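Local coordinates for protein putative exotoxin (superantigen) (Streptococcus pyogenes, PDB 1TY0) that probably acts as a toxin of the superantigen family, binds zinc, and can use one common surface for T-cell receptor binding and for dimerization, at residues T130-D135 against K188-N193; K157-I162 against H169-L174. One frame throughout, in Å; residues are numbered along the deposited sequence.

In the fold
Both contacts belong to the beta-grasp domain, with centres about 13 Å apart. Contact 1 sits about 5 Å from the centre of the chain, where the start of helix 131-146 meets the 3-10 turn after helix 183-187. Contact 2 is the hairpin of strands 157-164 and 168-173, which follows helix 131-146 in the chain and is nested inside the loop that contact 1 closes. Helix 131-146 joins them: Phe134 CE1 comes to 3.3 Å from Ile162 CD1, and Ile131 CD1 to 3.4 Å from Phe172 CZ. The helix thus lies between the sheet, which carries zinc-site residue His169, and the turn of 188-193, held by Gln132 and Asp135.

Contact 1 of 2, residues T130-D135 against K188-N193; sequences TIQEFD and KKYKDN
The ring of Tyr190 lies between two aliphatic chains, with Gln132 CG over one face and CG of its own neighbour Lys189 over the opposite one. Gln132 CG stands 3.5 Å from the centroid of the Tyr190 ring, almost straight above it, a CH-pi contact. With CG anti to the backbone N (chi1 176°) and the chain extended beyond, the Gln132 amide also lies flat on the ring, the two planes 8° apart. Its CD rests 3.4 Å from Tyr190 CD2, and NE2 reaches back over the ring's root to 3.4 Å from Tyr190 CB.

At the far edge, in the ring plane, the phenol donates a very short hydrogen bond from Tyr190 OH to Asp135 OD2, 2.5 Å long. It meets the carboxylate from above its plane, which is turned 68° from the ring. Lys189 NZ, 4.5 Å from Asp135 OD2, is too far for a salt bridge but probably helps keep the acid ionised; its own salt bridge goes to Asp176.

A second shell fixes these groups. Gln132 OE1 accepts from Leu75 N, and NE2 donates to Tyr88 O and to a water that passes a hydrogen bond on to Tyr190 O. Arg139 pairs with Asp135 OD1, and Tyr18 OH bonds to Tyr190 OH. The helix itself starts with an N-cap: Thr130 OG1 accepts from Glu133 N at 3.1 Å. This is a capped first turn of the beta-grasp helix packed on a 3-10 turn, with Gln132 tying it to the OB-fold domain of the staphylococcal/streptococcal toxins.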
loop_
_atom_site.group_PDB
_atom_site.type_symbol
_atom_site.label_atom_id
_atom_site.label_comp_id
_atom_site.label_asym_id
_atom_site.label_seq_id
_atom_site.Cartn_x
_atom_site.Cartn_y
_atom_site.Cartn_z
ATOM N N THR A 130 7.092 1.457 17.164
ATOM C CA THR A 130 5.890 0.722 17.544
ATOM C C THR A 130 6.036 -0.750 17.184
ATOM O O THR A 130 6.772 -1.112 16.261
ATOM C CB THR A 130 4.631 1.256 16.819
ATOM O OG1 THR A 130 4.776 1.074 15.402
ATOM C CG2 THR A 130 4.427 2.732 17.126
ATOM N N ILE A 131 5.339 -1.601 17.922
ATOM C CA ILE A 131 5.361 -3.018 17.632
ATOM C C ILE A 131 4.711 -3.177 16.260
ATOM O O ILE A 131 5.031 -4.099 15.524
ATOM C CB ILE A 131 4.589 -3.817 18.705
ATOM C CG1 ILE A 131 5.350 -3.713 20.033
ATOM C CG2 ILE A 131 4.435 -5.283 18.277
ATOM C CD1 ILE A 131 4.696 -4.425 21.197
ATOM N N GLN A 132 3.812 -2.259 15.910
ATOM C CA GLN A 132 3.165 -2.317 14.604
ATOM C C GLN A 132 4.217 -2.292 13.495
ATOM O O GLN A 132 4.138 -3.061 12.543
ATOM C CB GLN A 132 2.195 -1.137 14.418
ATOM C CG GLN A 132 1.561 -1.095 13.022
ATOM C CD GLN A 132 0.446 -0.046 12.867
ATOM O OE1 GLN A 132 -0.224 0.006 11.833
ATOM N NE2 GLN A 132 0.243 0.781 13.893
ATOM N N GLU A 133 5.206 -1.413 13.619
ATOM C CA GLU A 133 6.244 -1.330 12.594
ATOM C C GLU A 133 7.065 -2.613 12.557
ATOM O O GLU A 133 7.352 -3.157 11.487
ATOM C CB GLU A 133 7.175 -0.143 12.851
ATOM C CG GLU A 133 8.271 -0.023 11.798
ATOM C CD GLU A 133 9.133 1.212 11.960
ATOM O OE1 GLU A 133 8.714 2.164 12.658
ATOM O OE2 GLU A 133 10.235 1.235 11.370
ATOM N N PHE A 134 7.448 -3.096 13.732
ATOM C CA PHE A 134 8.238 -4.320 13.807
ATOM C C PHE A 134 7.438 -5.502 13.254
ATOM O O PHE A 134 7.952 -6.300 12.468
ATOM C CB PHE A 134 8.634 -4.593 15.258
ATOM C CG PHE A 134 9.743 -5.592 15.403
ATOM C CD1 PHE A 134 9.496 -6.950 15.245
ATOM C CD2 PHE A 134 11.040 -5.172 15.678
ATOM C CE1 PHE A 134 10.525 -7.880 15.357
ATOM C CE2 PHE A 134 12.076 -6.095 15.792
ATOM C CZ PHE A 134 11.815 -7.452 15.630
ATOM N N ASP A 135 6.173 -5.597 13.658
ATOM C CA ASP A 135 5.297 -6.681 13.228
ATOM C C ASP A 135 5.117 -6.683 11.711
ATOM O O ASP A 135 5.263 -7.716 11.057
ATOM C CB ASP A 135 3.943 -6.547 13.944
ATOM C CG ASP A 135 3.039 -7.751 13.738
ATOM O OD1 ASP A 135 3.555 -8.858 13.481
ATOM O OD2 ASP A 135 1.805 -7.592 13.862
ATOM N N LYS A 188 -6.761 -3.477 13.999
ATOM C CA LYS A 188 -7.279 -2.865 15.217
ATOM C C LYS A 188 -6.404 -3.119 16.437
ATOM O O LYS A 188 -6.364 -2.303 17.354
ATOM C CB LYS A 188 -8.712 -3.338 15.490
ATOM C CG LYS A 188 -9.741 -2.214 15.417
ATOM C CD LYS A 188 -11.164 -2.742 15.499
ATOM C CE LYS A 188 -12.175 -1.608 15.567
ATOM N NZ LYS A 188 -12.080 -0.682 14.406
ATOM N N LYS A 189 -5.698 -4.244 16.448
ATOM C CA LYS A 189 -4.825 -4.558 17.576
ATOM C C LYS A 189 -3.794 -3.456 17.799
ATOM O O LYS A 189 -3.375 -3.208 18.932
ATOM C CB LYS A 189 -4.111 -5.900 17.349
ATOM C CG LYS A 189 -3.326 -5.997 16.037
ATOM C CD LYS A 189 -2.499 -7.291 15.989
ATOM C CE LYS A 189 -1.779 -7.476 14.659
ATOM N NZ LYS A 189 -2.670 -7.946 13.565
ATOM N N TYR A 190 -3.411 -2.763 16.727
ATOM C CA TYR A 190 -2.404 -1.717 16.844
ATOM C C TYR A 190 -2.904 -0.452 17.529
ATOM O O TYR A 190 -2.137 0.480 17.736
ATOM C CB TYR A 190 -1.819 -1.366 15.460
ATOM C CG TYR A 190 -1.206 -2.545 14.726
ATOM C CD1 TYR A 190 -0.289 -3.384 15.357
ATOM C CD2 TYR A 190 -1.535 -2.812 13.391
ATOM C CE1 TYR A 190 0.287 -4.463 14.689
ATOM C CE2 TYR A 190 -0.963 -3.896 12.707
ATOM C CZ TYR A 190 -0.051 -4.715 13.367
ATOM O OH TYR A 190 0.525 -5.779 12.715
ATOM N N LYS A 191 -4.184 -0.412 17.882
ATOM C CA LYS A 191 -4.708 0.766 18.557
ATOM C C LYS A 191 -4.075 0.937 19.935
ATOM O O LYS A 191 -4.131 2.024 20.508
ATOM C CB LYS A 191 -6.233 0.698 18.683
ATOM C CG LYS A 191 -6.950 0.858 17.359
ATOM C CD LYS A 191 -8.463 0.835 17.522
ATOM C CE LYS A 191 -8.941 1.941 18.445
ATOM N NZ LYS A 191 -10.430 2.051 18.414
ATOM N N ASP A 192 -3.467 -0.120 20.476
ATOM C CA ASP A 192 -2.823 0.026 21.780
ATOM C C ASP A 192 -1.535 0.845 21.672
ATOM O O ASP A 192 -0.924 1.186 22.686
ATOM C CB ASP A 192 -2.523 -1.334 22.431
ATOM C CG ASP A 192 -1.635 -2.222 21.584
ATOM O OD1 ASP A 192 -0.876 -1.701 20.744
ATOM O OD2 ASP A 192 -1.687 -3.458 21.777
ATOM N N ASN A 193 -1.136 1.153 20.439
ATOM C CA ASN A 193 0.061 1.954 20.169
ATOM C C ASN A 193 1.266 1.442 20.955
ATOM O O ASN A 193 2.111 2.231 21.376
ATOM C CB ASN A 193 -0.199 3.424 20.547
ATOM C CG ASN A 193 0.683 4.407 19.779
ATOM O OD1 ASN A 193 1.257 5.333 20.358
ATOM N ND2 ASN A 193 0.773 4.227 18.474
HETATM O O HOH W 1 0.573 0.824 16.814
#

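Contact 2 of 2, residues K157-I162 against H169-L174; sequences KGQLEI and HESFNL
Two rings flank the hairpin, and each meets the opposite strand obliquely at a carbonyl: Phe172 CD2 lies 3.8 Å from Leu160 O, and the imidazole of His169 slants near Ile162 O. Phe172 projects to the sheet face of Leu160 and Ile162; there chi1 of -55°, CG anti to the carbonyl carbon, sets the direction of the ring, and Ile131 of helix 131-146 packs against it.

The backbones do most of the joining. Strands 157-162 and 169-173 run antiparallel, their axes 4.4 Å apart at closest approach. Leu160 and Phe172 form a hydrogen-bonded pair, Leu160 N reaching Phe172 O at 2.9 Å, and Ile162 with Glu170 forms another; here both donors lie on lone pairs in the carbonyl planes. The last bond differs. Leu174 N points almost straight at Gly158 O, 2.9 Å away, yet stands above the carbonyl plane as the strand ends.

Leu174 then folds under Gly158 and Leu160, its CD2 4.2 Å from Leu160 CB. On this apolar face Leu160, Ile162 and Phe172 touch helix 131-146. On the opposite face Glu161 OE2 lies 3.6 Å from Ser171 OG, and Gln159 sends OE1 to Trp209. A water donates to Asn173 OD1 and accepts from Gly158 N; Asn173 OD1 also accepts from Tyr175 N. Strand 157-164 pairs onward with 201-209. The two strands form the edge hairpin of the beta-grasp sheet, carrying His169, a zinc ligand together with His203 and Asp205, although no zinc is bound to this chain.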
loop_
_atom_site.group_PDB
_atom_site.type_symbol
_atom_site.label_atom_id
_atom_site.label_comp_id
_atom_site.label_asym_id
_atom_site.label_seq_id
_atom_site.Cartn_x
_atom_site.Cartn_y
_atom_site.Cartn_z
ATOM N N LYS A 157 0.278 -22.248 12.376
ATOM C CA LYS A 157 0.263 -21.596 13.683
ATOM C C LYS A 157 1.616 -20.904 13.842
ATOM O O LYS A 157 2.629 -21.388 13.334
ATOM C CB LYS A 157 0.087 -22.620 14.809
ATOM C CG LYS A 157 -1.185 -23.438 14.732
ATOM C CD LYS A 157 -1.229 -24.471 15.848
ATOM C CE LYS A 157 -2.456 -25.360 15.722
ATOM N NZ LYS A 157 -2.477 -26.431 16.757
ATOM N N GLY A 158 1.640 -19.775 14.541
ATOM C CA GLY A 158 2.898 -19.074 14.721
ATOM C C GLY A 158 2.803 -17.898 15.665
ATOM O O GLY A 158 1.737 -17.304 15.823
ATOM N N GLN A 159 3.922 -17.567 16.302
ATOM C CA GLN A 159 3.963 -16.450 17.230
ATOM C C GLN A 159 5.238 -15.651 17.058
ATOM O O GLN A 159 6.287 -16.195 16.721
ATOM C CB GLN A 159 3.900 -16.924 18.686
ATOM C CG GLN A 159 2.668 -17.714 19.071
ATOM C CD GLN A 159 2.788 -19.185 18.728
ATOM O OE1 GLN A 159 3.821 -19.809 18.974
ATOM N NE2 GLN A 159 1.727 -19.751 18.171
ATOM N N LEU A 160 5.131 -14.353 17.292
ATOM C CA LEU A 160 6.276 -13.465 17.223
ATOM C C LEU A 160 6.487 -13.007 18.653
ATOM O O LEU A 160 5.573 -12.465 19.275
ATOM C CB LEU A 160 5.977 -12.259 16.327
ATOM C CG LEU A 160 6.896 -11.046 16.497
ATOM C CD1 LEU A 160 8.342 -11.441 16.249
ATOM C CD2 LEU A 160 6.464 -9.948 15.537
ATOM N N GLU A 161 7.679 -13.251 19.189
ATOM C CA GLU A 161 7.974 -12.839 20.551
ATOM C C GLU A 161 9.125 -11.852 20.548
ATOM O O GLU A 161 10.171 -12.103 19.949
ATOM C CB GLU A 161 8.338 -14.043 21.421
ATOM C CG GLU A 161 7.255 -15.104 21.512
ATOM C CD GLU A 161 7.451 -16.017 22.705
ATOM O OE1 GLU A 161 8.610 -16.400 22.976
ATOM O OE2 GLU A 161 6.448 -16.356 23.370
ATOM N N ILE A 162 8.920 -10.722 21.214
ATOM C CA ILE A 162 9.942 -9.695 21.293
ATOM C C ILE A 162 10.480 -9.611 22.711
ATOM O O ILE A 162 9.734 -9.333 23.652
ATOM C CB ILE A 162 9.382 -8.320 20.888
ATOM C CG1 ILE A 162 8.770 -8.406 19.490
ATOM C CG2 ILE A 162 10.488 -7.274 20.923
ATOM C CD1 ILE A 162 9.735 -8.894 18.439
ATOM N N HIS A 169 8.504 -10.253 27.564
ATOM C CA HIS A 169 8.493 -10.964 26.298
ATOM C C HIS A 169 7.155 -10.779 25.598
ATOM O O HIS A 169 6.220 -11.538 25.834
ATOM C CB HIS A 169 8.752 -12.455 26.532
ATOM C CG HIS A 169 10.115 -12.754 27.074
ATOM N ND1 HIS A 169 11.267 -12.566 26.340
ATOM C CD2 HIS A 169 10.512 -13.227 28.279
ATOM C CE1 HIS A 169 12.314 -12.911 27.069
ATOM N NE2 HIS A 169 11.882 -13.315 28.250
ATOM N N GLU A 170 7.060 -9.757 24.752
ATOM C CA GLU A 170 5.826 -9.511 24.016
ATOM C C GLU A 170 5.604 -10.704 23.098
ATOM O O GLU A 170 6.553 -11.216 22.506
ATOM C CB GLU A 170 5.940 -8.236 23.175
ATOM C CG GLU A 170 5.795 -6.935 23.954
ATOM C CD GLU A 170 4.395 -6.732 24.500
ATOM O OE1 GLU A 170 3.472 -7.446 24.053
ATOM O OE2 GLU A 170 4.214 -5.850 25.367
ATOM N N SER A 171 4.357 -11.151 22.988
ATOM C CA SER A 171 4.027 -12.289 22.137
ATOM C C SER A 171 2.782 -11.970 21.321
ATOM O O SER A 171 1.779 -11.505 21.867
ATOM C CB SER A 171 3.782 -13.539 22.984
ATOM O OG SER A 171 3.478 -14.655 22.163
ATOM N N PHE A 172 2.853 -12.236 20.019
ATOM C CA PHE A 172 1.749 -11.954 19.107
ATOM C C PHE A 172 1.455 -13.105 18.160
ATOM O O PHE A 172 2.364 -13.708 17.600
ATOM C CB PHE A 172 2.079 -10.709 18.287
ATOM C CG PHE A 172 2.416 -9.523 19.122
ATOM C CD1 PHE A 172 1.410 -8.776 19.723
ATOM C CD2 PHE A 172 3.742 -9.181 19.359
ATOM C CE1 PHE A 172 1.718 -7.709 20.551
ATOM C CE2 PHE A 172 4.059 -8.116 20.187
ATOM C CZ PHE A 172 3.045 -7.377 20.786
ATOM N N ASN A 173 0.171 -13.394 17.987
ATOM C CA ASN A 173 -0.278 -14.454 17.096
ATOM C C ASN A 173 -0.071 -13.994 15.654
ATOM O O ASN A 173 -0.523 -12.915 15.272
ATOM C CB ASN A 173 -1.759 -14.735 17.366
ATOM C CG ASN A 173 -2.343 -15.788 16.447
ATOM O OD1 ASN A 173 -1.623 -16.533 15.788
ATOM N ND2 ASN A 173 -3.667 -15.867 16.419
ATOM N N LEU A 174 0.622 -14.803 14.858
ATOM C CA LEU A 174 0.889 -14.456 13.464
ATOM C C LEU A 174 -0.239 -14.856 12.521
ATOM O O LEU A 174 -0.263 -14.458 11.357
ATOM C CB LEU A 174 2.202 -15.103 13.007
ATOM C CG LEU A 174 3.471 -14.439 13.550
ATOM C CD1 LEU A 174 4.685 -15.288 13.200
ATOM C CD2 LEU A 174 3.606 -13.035 12.968
HETATM O O HOH W 2 -1.113 -19.177 15.559
#